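Local coordinates for protein putative peptidase (Chlamydophila abortus, PDB 3CE2) that probably degrades small bioactive peptides as a zinc-dependent oligopeptidase of the M3B family, at residues A90-D95 against H383-L388; W361-K364 against N369-S372; A374-C379 against G405-S410; A429-T434 against L564-S569. All coordinates share one frame; numbering follows the deposited sequence.

Interaction 1: residues A90-D95 against H383-L388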
loop_
_atom_site.group_PDB
_atom_site.type_symbol
_atom_site.label_atom_id
_atom_site.label_comp_id
_atom_site.label_asym_id
_atom_site.label_seq_id
_atom_site.Cartn_x
_atom_site.Cartn_y
_atom_site.Cartn_z
ATOM N N ALA A 90 17.130 10.106 -12.788
ATOM C CA ALA A 90 16.313 10.687 -13.859
ATOM C C ALA A 90 14.880 11.025 -13.390
ATOM O O ALA A 90 14.362 12.123 -13.635
ATOM C CB ALA A 90 16.279 9.753 -15.045
ATOM N N HIS A 91 14.260 10.074 -12.702
ATOM C CA HIS A 91 12.886 10.227 -12.206
ATOM C C HIS A 91 12.765 11.372 -11.186
ATOM O O HIS A 91 11.814 12.151 -11.214
ATOM C CB HIS A 91 12.398 8.888 -11.631
ATOM C CG HIS A 91 11.213 9.004 -10.732
ATOM N ND1 HIS A 91 11.321 9.019 -9.352
ATOM C CD2 HIS A 91 9.889 9.102 -11.012
ATOM C CE1 HIS A 91 10.116 9.137 -8.823
ATOM N NE2 HIS A 91 9.230 9.184 -9.807
ATOM N N LEU A 92 13.735 11.479 -10.289
ATOM C CA LEU A 92 13.710 12.547 -9.308
ATOM C C LEU A 92 13.863 13.884 -10.029
ATOM O O LEU A 92 13.210 14.859 -9.664
ATOM C CB LEU A 92 14.840 12.382 -8.285
ATOM C CG LEU A 92 14.866 11.241 -7.271
ATOM C CD1 LEU A 92 16.109 11.402 -6.373
ATOM C CD2 LEU A 92 13.597 11.195 -6.437
ATOM N N THR A 93 14.740 13.923 -11.038
ATOM C CA THR A 93 15.012 15.147 -11.807
ATOM C C THR A 93 13.742 15.610 -12.537
ATOM O O THR A 93 13.334 16.762 -12.428
ATOM C CB THR A 93 16.192 14.939 -12.819
ATOM O OG1 THR A 93 17.430 14.816 -12.098
ATOM C CG2 THR A 93 16.301 16.109 -13.807
ATOM N N HIS A 94 13.119 14.674 -13.241
ATOM C CA HIS A 94 11.849 14.868 -13.901
ATOM C C HIS A 94 10.765 15.414 -12.986
ATOM O O HIS A 94 9.966 16.234 -13.395
ATOM C CB HIS A 94 11.410 13.540 -14.518
ATOM C CG HIS A 94 10.015 13.543 -15.060
ATOM N ND1 HIS A 94 9.640 14.296 -16.154
ATOM C CD2 HIS A 94 8.909 12.856 -14.680
ATOM C CE1 HIS A 94 8.364 14.073 -16.419
ATOM N NE2 HIS A 94 7.896 13.204 -15.541
ATOM N N ASP A 95 10.720 14.965 -11.741
ATOM C CA ASP A 95 9.626 15.355 -10.872
ATOM C C ASP A 95 9.771 16.774 -10.346
ATOM O O ASP A 95 8.810 17.364 -9.822
ATOM C CB ASP A 95 9.479 14.361 -9.728
ATOM C CG ASP A 95 8.809 13.072 -10.162
ATOM O OD1 ASP A 95 8.298 13.021 -11.302
ATOM O OD2 ASP A 95 8.796 12.108 -9.365
ATOM N N HIS A 383 20.663 8.136 -0.157
ATOM C CA HIS A 383 19.841 8.264 1.025
ATOM C C HIS A 383 18.410 8.334 0.504
ATOM O O HIS A 383 18.220 8.341 -0.709
ATOM C CB HIS A 383 20.232 9.457 1.912
ATOM C CG HIS A 383 20.650 10.671 1.157
ATOM N ND1 HIS A 383 21.952 11.124 1.147
ATOM C CD2 HIS A 383 19.941 11.542 0.402
ATOM C CE1 HIS A 383 22.030 12.215 0.408
ATOM N NE2 HIS A 383 20.822 12.494 -0.051
ATOM N N PRO A 384 17.404 8.300 1.405
ATOM C CA PRO A 384 16.033 8.365 0.907
ATOM C C PRO A 384 15.723 9.784 0.427
ATOM O O PRO A 384 16.339 10.750 0.872
ATOM C CB PRO A 384 15.187 8.012 2.130
ATOM C CG PRO A 384 16.051 8.301 3.303
ATOM C CD PRO A 384 17.470 8.200 2.874
ATOM N N TYR A 385 14.804 9.910 -0.511
ATOM C CA TYR A 385 14.483 11.211 -1.030
ATOM C C TYR A 385 13.006 11.363 -0.843
ATOM O O TYR A 385 12.216 10.479 -1.189
ATOM C CB TYR A 385 14.890 11.320 -2.497
ATOM C CG TYR A 385 16.372 11.575 -2.690
ATOM C CD1 TYR A 385 16.940 12.774 -2.258
ATOM C CD2 TYR A 385 17.205 10.632 -3.312
ATOM C CE1 TYR A 385 18.303 13.039 -2.429
ATOM C CE2 TYR A 385 18.573 10.883 -3.488
ATOM C CZ TYR A 385 19.110 12.100 -3.040
ATOM O OH TYR A 385 20.443 12.412 -3.189
ATOM N N VAL A 386 12.628 12.464 -0.229
ATOM C CA VAL A 386 11.228 12.718 0.016
ATOM C C VAL A 386 10.783 13.884 -0.836
ATOM O O VAL A 386 11.297 15.007 -0.685
ATOM C CB VAL A 386 10.998 13.120 1.460
ATOM C CG1 VAL A 386 9.538 13.394 1.677
ATOM C CG2 VAL A 386 11.468 12.038 2.355
ATOM N N LEU A 387 9.828 13.624 -1.721
ATOM C CA LEU A 387 9.148 14.700 -2.412
ATOM C C LEU A 387 7.883 15.168 -1.678
ATOM O O LEU A 387 6.927 14.417 -1.492
ATOM C CB LEU A 387 8.818 14.287 -3.833
ATOM C CG LEU A 387 8.201 15.445 -4.623
ATOM C CD1 LEU A 387 8.667 15.411 -6.084
ATOM C CD2 LEU A 387 6.666 15.449 -4.482
ATOM N N LEU A 388 7.899 16.425 -1.267
ATOM C CA LEU A 388 6.776 17.073 -0.601
ATOM C C LEU A 388 6.199 18.216 -1.464
ATOM O O LEU A 388 6.858 18.728 -2.396
ATOM C CB LEU A 388 7.265 17.667 0.733
ATOM C CG LEU A 388 6.991 17.058 2.117
ATOM C CD1 LEU A 388 7.095 15.574 2.143
ATOM C CD2 LEU A 388 7.915 17.652 3.175
#
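Leu92 reaches from helix 66-96 onto the ring of Tyr385, and one helical turn later Asp95 meets Leu387. Followed outward from CB, the leucine chain has CG beside the backbone N and anti to the carbonyl carbon (chi1 -68°), which carries the branch point off the helix toward the strand. Both methyls of Leu92 lie 4.1 Å from Tyr385 CB, and CD1 goes on to the ring, coming obliquely onto it near CD2 (Leu92 CD1 to Tyr385 CD2 3.3 Å). The two side chains cross at about a right angle. Tyr385 keeps its hydroxyl at the far end, bonded to the backbone O of Asp25. At the second point Asp95 offers only its aliphatic CB, 3.9 Å from Leu387 CD1; its buried carboxylate is taken up by Arg371 and by the hydroxyl of Tyr375. Tyr385 and Leu387, two residues apart, both face the helix, whereas Val386 between them turns to helix 394-416. This is helix-on-sheet packing, with the small mixed sheet layered between helix 66-96 and the zinc-binding helix.

Interaction 2: residues W361-K364 against N369-S372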
loop_
_atom_site.group_PDB
_atom_site.type_symbol
_atom_site.label_atom_id
_atom_site.label_comp_id
_atom_site.label_asym_id
_atom_site.label_seq_id
_atom_site.Cartn_x
_atom_site.Cartn_y
_atom_site.Cartn_z
ATOM N N TRP A 361 17.436 15.448 2.119
ATOM C CA TRP A 361 16.519 14.384 1.742
ATOM C C TRP A 361 15.277 14.937 1.023
ATOM O O TRP A 361 14.721 14.300 0.124
ATOM C CB TRP A 361 16.055 13.658 2.998
ATOM C CG TRP A 361 17.077 12.773 3.615
ATOM C CD1 TRP A 361 18.426 12.778 3.385
ATOM C CD2 TRP A 361 16.836 11.747 4.578
ATOM N NE1 TRP A 361 19.032 11.812 4.141
ATOM C CE2 TRP A 361 18.080 11.167 4.887
ATOM C CE3 TRP A 361 15.684 11.258 5.205
ATOM C CZ2 TRP A 361 18.211 10.125 5.805
ATOM C CZ3 TRP A 361 15.809 10.229 6.118
ATOM C CH2 TRP A 361 17.064 9.670 6.412
ATOM N N VAL A 362 14.869 16.128 1.441
ATOM C CA VAL A 362 13.560 16.666 1.148
ATOM C C VAL A 362 13.540 17.731 0.082
ATOM O O VAL A 362 14.228 18.735 0.189
ATOM C CB VAL A 362 13.032 17.391 2.365
ATOM C CG1 VAL A 362 11.531 17.279 2.408
ATOM C CG2 VAL A 362 13.675 16.824 3.614
ATOM N N ASP A 363 12.712 17.532 -0.927
ATOM C CA ASP A 363 12.285 18.646 -1.752
ATOM C C ASP A 363 11.002 19.244 -1.158
ATOM O O ASP A 363 9.920 18.690 -1.318
ATOM C CB ASP A 363 12.060 18.180 -3.180
ATOM C CG ASP A 363 12.409 19.241 -4.183
ATOM O OD1 ASP A 363 13.607 19.570 -4.319
ATOM O OD2 ASP A 363 11.478 19.748 -4.831
ATOM N N LYS A 364 11.116 20.374 -0.478
ATOM C CA LYS A 364 10.019 20.859 0.379
ATOM C C LYS A 364 8.720 21.408 -0.221
ATOM O O LYS A 364 7.635 21.148 0.309
ATOM C CB LYS A 364 10.548 21.921 1.345
ATOM C CG LYS A 364 11.562 21.388 2.320
ATOM C CD LYS A 364 12.036 22.475 3.246
ATOM C CE LYS A 364 13.413 22.186 3.729
ATOM N NZ LYS A 364 14.205 23.410 3.532
ATOM N N ASN A 369 4.993 23.208 -12.061
ATOM C CA ASN A 369 5.140 21.911 -12.719
ATOM C C ASN A 369 5.897 20.804 -11.972
ATOM O O ASN A 369 6.290 19.792 -12.580
ATOM C CB ASN A 369 5.700 22.108 -14.120
ATOM C CG ASN A 369 4.720 22.831 -15.030
ATOM O OD1 ASN A 369 5.112 23.701 -15.791
ATOM N ND2 ASN A 369 3.433 22.483 -14.935
ATOM N N LYS A 370 6.097 21.000 -10.665
ATOM C CA LYS A 370 6.625 19.963 -9.802
ATOM C C LYS A 370 5.572 18.870 -9.652
ATOM O O LYS A 370 4.395 19.185 -9.545
ATOM C CB LYS A 370 6.960 20.549 -8.432
ATOM C CG LYS A 370 7.676 19.548 -7.501
ATOM C CD LYS A 370 7.913 20.178 -6.141
ATOM C CE LYS A 370 8.497 19.209 -5.144
ATOM N NZ LYS A 370 8.959 19.962 -3.933
ATOM N N ARG A 371 5.975 17.597 -9.666
ATOM C CA ARG A 371 5.031 16.486 -9.441
ATOM C C ARG A 371 4.151 16.780 -8.219
ATOM O O ARG A 371 4.627 17.338 -7.223
ATOM C CB ARG A 371 5.783 15.169 -9.240
ATOM C CG ARG A 371 4.897 13.940 -8.995
ATOM C CD ARG A 371 4.176 13.574 -10.272
ATOM N NE ARG A 371 5.116 13.182 -11.333
ATOM C CZ ARG A 371 4.833 13.169 -12.640
ATOM N NH1 ARG A 371 3.631 13.542 -13.070
ATOM N NH2 ARG A 371 5.755 12.796 -13.524
ATOM N N SER A 372 2.873 16.412 -8.299
ATOM C CA SER A 372 1.918 16.609 -7.193
ATOM C C SER A 372 2.045 15.594 -6.055
ATOM O O SER A 372 2.643 14.506 -6.214
ATOM C CB SER A 372 0.487 16.492 -7.722
ATOM O OG SER A 372 -0.000 17.760 -8.086
#
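Lys370 sends its amine to Asp363 on a fully stretched chain: CG stands anti to the backbone N (chi1 -174°), and every later torsion is also near trans. This extension lets a lysine span backbones whose nearest CA atoms, those of Asp363 and Lys370, are 9.9 Å apart. Asp363, with chi1 at -146°, swings its carboxylate to meet the amine from the opposite direction. The salt bridge between Lys370 NZ and Asp363 OD2 measures 2.7 Å. The amine comes to the anti side of that oxygen, 23° out of the carboxylate plane. A weak hydrogen bond from Lys370 NZ to Asp363 O, 3.1 Å long, makes the same residue a partner through both side chain and backbone.

Both residues are buried, so their charges would be costly without such company. Lys370 NZ also bonds to the backbone O atoms of Tyr365 and Leu388, and Asp363 shares OD2 with Arg15 while OD1 receives the backbone N of Trp24. Lysine suits its place because it couples long reach with several N-H donors; aspartate suits the strand because its short chain holds the charge near the backbone. Lys364, by contrast, starts away from Lys370 and takes its amine to the backbone O of Gln21. The whole is a buried salt bridge that ties down the loop connecting the two outer strands, 362-363 and 375-377, of a mixed sheet whose middle strand is 385-387.

Interaction 3: residues A374-C379 against G405-S410. With ZN (zinc ion), chain D.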
loop_
_atom_site.group_PDB
_atom_site.type_symbol
_atom_site.label_atom_id
_atom_site.label_comp_id
_atom_site.label_asym_id
_atom_site.label_seq_id
_atom_site.Cartn_x
_atom_site.Cartn_y
_atom_site.Cartn_z
ATOM N N ALA A 374 2.944 13.562 -2.732
ATOM C CA ALA A 374 4.120 13.224 -1.915
ATOM C C ALA A 374 4.572 11.766 -2.041
ATOM O O ALA A 374 3.775 10.878 -2.359
ATOM C CB ALA A 374 3.852 13.553 -0.454
ATOM N N TYR A 375 5.855 11.527 -1.782
ATOM C CA TYR A 375 6.403 10.171 -1.783
ATOM C C TYR A 375 7.806 10.096 -1.202
ATOM O O TYR A 375 8.435 11.116 -0.940
ATOM C CB TYR A 375 6.413 9.573 -3.203
ATOM C CG TYR A 375 7.354 10.258 -4.168
ATOM C CD1 TYR A 375 8.748 10.218 -3.980
ATOM C CD2 TYR A 375 6.858 10.931 -5.288
ATOM C CE1 TYR A 375 9.616 10.835 -4.886
ATOM C CE2 TYR A 375 7.716 11.556 -6.204
ATOM C CZ TYR A 375 9.091 11.505 -6.001
ATOM O OH TYR A 375 9.928 12.138 -6.899
ATOM N N SER A 376 8.273 8.859 -1.008
ATOM C CA SER A 376 9.653 8.546 -0.669
ATOM C C SER A 376 10.217 7.679 -1.755
ATOM O O SER A 376 9.544 6.799 -2.277
ATOM C CB SER A 376 9.716 7.743 0.616
ATOM O OG SER A 376 8.675 8.157 1.464
ATOM N N SER A 377 11.474 7.902 -2.084
ATOM C CA SER A 377 12.100 7.117 -3.116
ATOM C C SER A 377 13.583 7.109 -2.810
ATOM O O SER A 377 14.000 7.579 -1.763
ATOM C CB SER A 377 11.798 7.722 -4.505
ATOM O OG SER A 377 12.445 7.007 -5.542
ATOM N N GLY A 378 14.378 6.588 -3.730
ATOM C CA GLY A 378 15.808 6.471 -3.527
ATOM C C GLY A 378 16.134 5.076 -3.973
ATOM O O GLY A 378 15.259 4.354 -4.442
ATOM N N CYS A 379 17.387 4.681 -3.863
ATOM C CA CYS A 379 17.717 3.293 -4.158
ATOM C C CYS A 379 18.801 2.896 -3.206
ATOM O O CYS A 379 19.158 3.673 -2.304
ATOM C CB CYS A 379 18.211 3.127 -5.595
ATOM S SG CYS A 379 19.617 4.207 -5.935
ATOM N N GLY A 405 8.284 7.921 7.701
ATOM C CA GLY A 405 8.207 6.515 7.986
ATOM C C GLY A 405 8.768 5.626 6.888
ATOM O O GLY A 405 9.625 4.780 7.178
ATOM N N HIS A 406 8.284 5.782 5.644
ATOM C CA HIS A 406 8.795 4.965 4.522
ATOM C C HIS A 406 10.281 5.176 4.417
ATOM O O HIS A 406 11.041 4.248 4.189
ATOM C CB HIS A 406 8.216 5.380 3.156
ATOM C CG HIS A 406 6.781 5.034 2.955
ATOM N ND1 HIS A 406 6.252 3.809 3.298
ATOM C CD2 HIS A 406 5.769 5.742 2.399
ATOM C CE1 HIS A 406 4.966 3.788 2.991
ATOM N NE2 HIS A 406 4.647 4.951 2.448
ATOM N N SER A 407 10.678 6.430 4.552
ATOM C CA SER A 407 12.046 6.819 4.373
ATOM C C SER A 407 12.993 6.167 5.372
ATOM O O SER A 407 13.974 5.566 4.966
ATOM C CB SER A 407 12.160 8.344 4.399
ATOM O OG SER A 407 11.756 8.828 3.129
ATOM N N MET A 408 12.694 6.279 6.662
ATOM C CA MET A 408 13.482 5.608 7.680
ATOM C C MET A 408 13.509 4.086 7.487
ATOM O O MET A 408 14.590 3.452 7.570
ATOM C CB MET A 408 13.011 6.007 9.076
ATOM C CG MET A 408 13.297 7.485 9.382
ATOM S SD MET A 408 15.082 7.892 9.378
ATOM C CE MET A 408 15.533 7.382 11.024
ATOM N N HIS A 409 12.353 3.501 7.167
ATOM C CA HIS A 409 12.285 2.063 6.874
ATOM C C HIS A 409 13.357 1.756 5.827
ATOM O O HIS A 409 14.223 0.877 6.033
ATOM C CB HIS A 409 10.912 1.709 6.312
ATOM C CG HIS A 409 10.571 0.250 6.348
ATOM N ND1 HIS A 409 11.501 -0.741 6.595
ATOM C CD2 HIS A 409 9.392 -0.387 6.138
ATOM C CE1 HIS A 409 10.907 -1.922 6.557
ATOM N NE2 HIS A 409 9.630 -1.733 6.268
ATOM N N SER A 410 13.310 2.489 4.712
ATOM C CA SER A 410 14.219 2.221 3.586
ATOM C C SER A 410 15.678 2.451 3.950
ATOM O O SER A 410 16.570 1.695 3.560
ATOM C CB SER A 410 13.844 3.073 2.376
ATOM O OG SER A 410 12.867 2.401 1.579
HETATM ZN ZN ZN D . 2.567 5.442 2.056
#
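Ser376 fits its small side chain against two successive residues of helix 394-416, His406 and Ser407. Its OG stands beside the backbone N, roughly anti to the carbonyl carbon (chi1 -33°), and so comes up to the first carbon of the histidine, with Ser376 OG 3.3 Å from His406 CB. The same oxygen lies in the plane of the imidazole, at its edge; Ser376 OG is 3.9 Å from His406 CD2. The carbon of the serine faces the next residue, Ser376 CB being 3.4 Å from Ser407 OG. These are packing contacts: the polar partner of Ser376 OG is Glu403 OE1, one helical turn back, and Ser407 OG bonds weakly to the backbone O of Glu403.

His406 turns its ring toward the metal, with CG anti to the carbonyl carbon (chi1 -71°). His406 NE2 binds the zinc ion at 2.2 Å. The metal is almost evenly placed between the adjoining carbons, 3.2 Å from CD2 and 3.1 Å from CE1 of His406, so it sits squarely ahead of the nitrogen. His402, whose ring is turned about 85° to this one, and Glu430 supply the other two protein ligands. Small residues suit this seam, because strand and helix approach to 5.8 Å between the CA atoms of Ser376 and Ser407, while Tyr375 and Ser377 start away from the helix. An outer strand running beside an HExxH helix, with both of the motif's histidines on zinc, is consistent with the active site of MA-clan metallopeptidases, the clan of family M3.

Interaction 4: residues A429-T434 against L564-S569. With ZN (zinc ion), chain D.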
loop_
_atom_site.group_PDB
_atom_site.type_symbol
_atom_site.label_atom_id
_atom_site.label_comp_id
_atom_site.label_asym_id
_atom_site.label_seq_id
_atom_site.Cartn_x
_atom_site.Cartn_y
_atom_site.Cartn_z
ATOM N N ALA A 429 5.011 -2.640 3.451
ATOM C CA ALA A 429 5.356 -1.254 3.099
ATOM C C ALA A 429 4.489 -0.176 3.722
ATOM O O ALA A 429 4.786 1.003 3.589
ATOM C CB ALA A 429 5.380 -1.082 1.578
ATOM N N GLU A 430 3.398 -0.542 4.366
ATOM C CA GLU A 430 2.558 0.498 4.942
ATOM C C GLU A 430 2.703 0.628 6.469
ATOM O O GLU A 430 2.207 1.581 7.067
ATOM C CB GLU A 430 1.085 0.345 4.496
ATOM C CG GLU A 430 0.714 1.077 3.173
ATOM C CD GLU A 430 0.884 2.622 3.222
ATOM O OE1 GLU A 430 0.221 3.320 4.032
ATOM O OE2 GLU A 430 1.674 3.157 2.422
ATOM N N ILE A 431 3.410 -0.311 7.087
ATOM C CA ILE A 431 3.548 -0.342 8.533
ATOM C C ILE A 431 4.263 0.889 9.102
ATOM O O ILE A 431 3.755 1.560 10.021
ATOM C CB ILE A 431 4.276 -1.629 8.965
ATOM C CG1 ILE A 431 3.453 -2.852 8.579
ATOM C CG2 ILE A 431 4.547 -1.656 10.451
ATOM C CD1 ILE A 431 4.047 -4.144 9.116
ATOM N N ALA A 432 5.441 1.197 8.566
ATOM C CA ALA A 432 6.269 2.253 9.147
ATOM C C ALA A 432 5.608 3.601 9.019
ATOM O O ALA A 432 5.686 4.421 9.941
ATOM C CB ALA A 432 7.627 2.289 8.505
ATOM N N SER A 433 4.968 3.835 7.874
ATOM C CA SER A 433 4.293 5.104 7.631
ATOM C C SER A 433 3.072 5.270 8.537
ATOM O O SER A 433 2.845 6.344 9.113
ATOM C CB SER A 433 3.863 5.183 6.175
ATOM O OG SER A 433 3.222 3.975 5.804
ATOM N N THR A 434 2.298 4.192 8.665
ATOM C CA THR A 434 1.069 4.216 9.435
ATOM C C THR A 434 1.391 4.401 10.906
ATOM O O THR A 434 0.776 5.232 11.584
ATOM C CB THR A 434 0.249 2.932 9.207
ATOM O OG1 THR A 434 -0.251 2.922 7.862
ATOM C CG2 THR A 434 -0.921 2.868 10.154
ATOM N N LEU A 564 12.691 -1.489 15.645
ATOM C CA LEU A 564 13.874 -1.011 14.968
ATOM C C LEU A 564 14.504 -2.137 14.175
ATOM O O LEU A 564 14.939 -1.919 13.027
ATOM C CB LEU A 564 14.850 -0.393 15.964
ATOM C CG LEU A 564 14.819 1.152 16.160
ATOM C CD1 LEU A 564 13.629 1.890 15.527
ATOM C CD2 LEU A 564 14.934 1.562 17.629
ATOM N N ASN A 565 14.521 -3.343 14.756
ATOM C CA ASN A 565 15.078 -4.525 14.069
ATOM C C ASN A 565 14.232 -4.892 12.861
ATOM O O ASN A 565 14.752 -5.316 11.811
ATOM C CB ASN A 565 15.153 -5.732 14.985
ATOM C CG ASN A 565 16.322 -5.669 15.954
ATOM O OD1 ASN A 565 17.138 -4.746 15.917
ATOM N ND2 ASN A 565 16.400 -6.660 16.839
ATOM N N PHE A 566 12.924 -4.714 12.999
ATOM C CA PHE A 566 12.049 -4.921 11.873
ATOM C C PHE A 566 12.428 -3.954 10.723
ATOM O O PHE A 566 12.535 -4.334 9.577
ATOM C CB PHE A 566 10.606 -4.720 12.317
ATOM C CG PHE A 566 9.683 -4.408 11.203
ATOM C CD1 PHE A 566 9.167 -5.414 10.421
ATOM C CD2 PHE A 566 9.331 -3.107 10.932
ATOM C CE1 PHE A 566 8.303 -5.125 9.381
ATOM C CE2 PHE A 566 8.475 -2.810 9.898
ATOM C CZ PHE A 566 7.961 -3.819 9.116
ATOM N N LEU A 567 12.668 -2.700 11.043
ATOM C CA LEU A 567 12.901 -1.726 10.010
ATOM C C LEU A 567 14.185 -2.070 9.266
ATOM O O LEU A 567 14.291 -1.836 8.060
ATOM C CB LEU A 567 12.986 -0.334 10.633
ATOM C CG LEU A 567 11.670 0.229 11.157
ATOM C CD1 LEU A 567 11.807 1.675 11.559
ATOM C CD2 LEU A 567 10.635 0.115 10.085
ATOM N N LYS A 568 15.159 -2.634 9.991
ATOM C CA LYS A 568 16.463 -2.992 9.417
ATOM C C LYS A 568 16.451 -4.334 8.698
ATOM O O LYS A 568 17.497 -4.790 8.228
ATOM C CB LYS A 568 17.509 -3.040 10.508
ATOM C CG LYS A 568 17.568 -1.742 11.265
ATOM C CD LYS A 568 18.487 -1.807 12.483
ATOM C CE LYS A 568 18.140 -0.650 13.429
ATOM N NZ LYS A 568 19.287 -0.227 14.252
ATOM N N SER A 569 15.283 -4.971 8.604
ATOM C CA SER A 569 15.222 -6.325 8.069
ATOM C C SER A 569 15.035 -6.367 6.571
ATOM O O SER A 569 15.258 -7.416 5.961
ATOM C CB SER A 569 14.130 -7.148 8.755
ATOM O OG SER A 569 14.341 -7.176 10.158
HETATM ZN ZN ZN D . 2.567 5.442 2.056
#
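Ile431 and Ala432, at the start of helix 431-447, press against Phe566 and Leu567 near the end of helix 559-567. The close part is wholly apolar and buried. Ile431 touches the far end of the phenyl ring with both branches: Ile431 CD1 lies 3.9 Å from Phe566 CZ, and Ile431 CG2 comes to 4.1 Å from Phe566 CE2. Phe566 extends its ring there by setting CG anti to the backbone N (chi1 158°). Beside this pair a leucine branch settles on an alanine, Leu567 CD2 being 4.0 Å from Ala432 CB; the minimal side chain of Ala432 leaves room for the larger one where the backbones come nearest.

Away from this patch the character changes. Asn565, on the last turn of helix 559-567, is exposed; Lys568, in the loop just after it, is partly exposed and rests on His416 of helix 394-416. On the other segment, Glu430 turns from the apolar contact and binds the zinc ion through one oxygen, with OE2 of Glu430 at 2.5 Å. Its backbone O collects three donors: the N and OG1 of Thr434 and the OG of Ser433. Thr434 OG1 reaches Glu430 O at 2.9 Å, whereas the bond from Ser433 OG comes from above the carbonyl plane. The two hydroxyls thus join a backbone bond on the carbonyl of the metal ligand.

Around the contact, Leu567 also packs on Phe412 of helix 394-416, Ile431 on Ala544 of helix 536-553, and Phe566 on Ile578 and Leu579 of helix 575-581, placing the junction in an all-helical bundle beside the zinc-binding helix.

How the interactions relate
From the N terminus, helix 66-96 waits across 287 residues, most of them helical, until strand 385-387 arrives and interaction 1 closes the longest loop. Interaction 2 is nested inside it, a short closure between strand 362-363 and the loop that follows. Interaction 3 opens on strand 375-377, still within the loop of interaction 1, but closes beyond it on helix 394-416, so these two cross. Interaction 4 comes last, in series with the others, bringing helix 431-447 to helix 559-567. Interactions 1, 2 and 3 share one three-stranded sheet, while interactions 3 and 4 meet at the zinc ion, linking sheet, metal-binding helix and C-terminal helices.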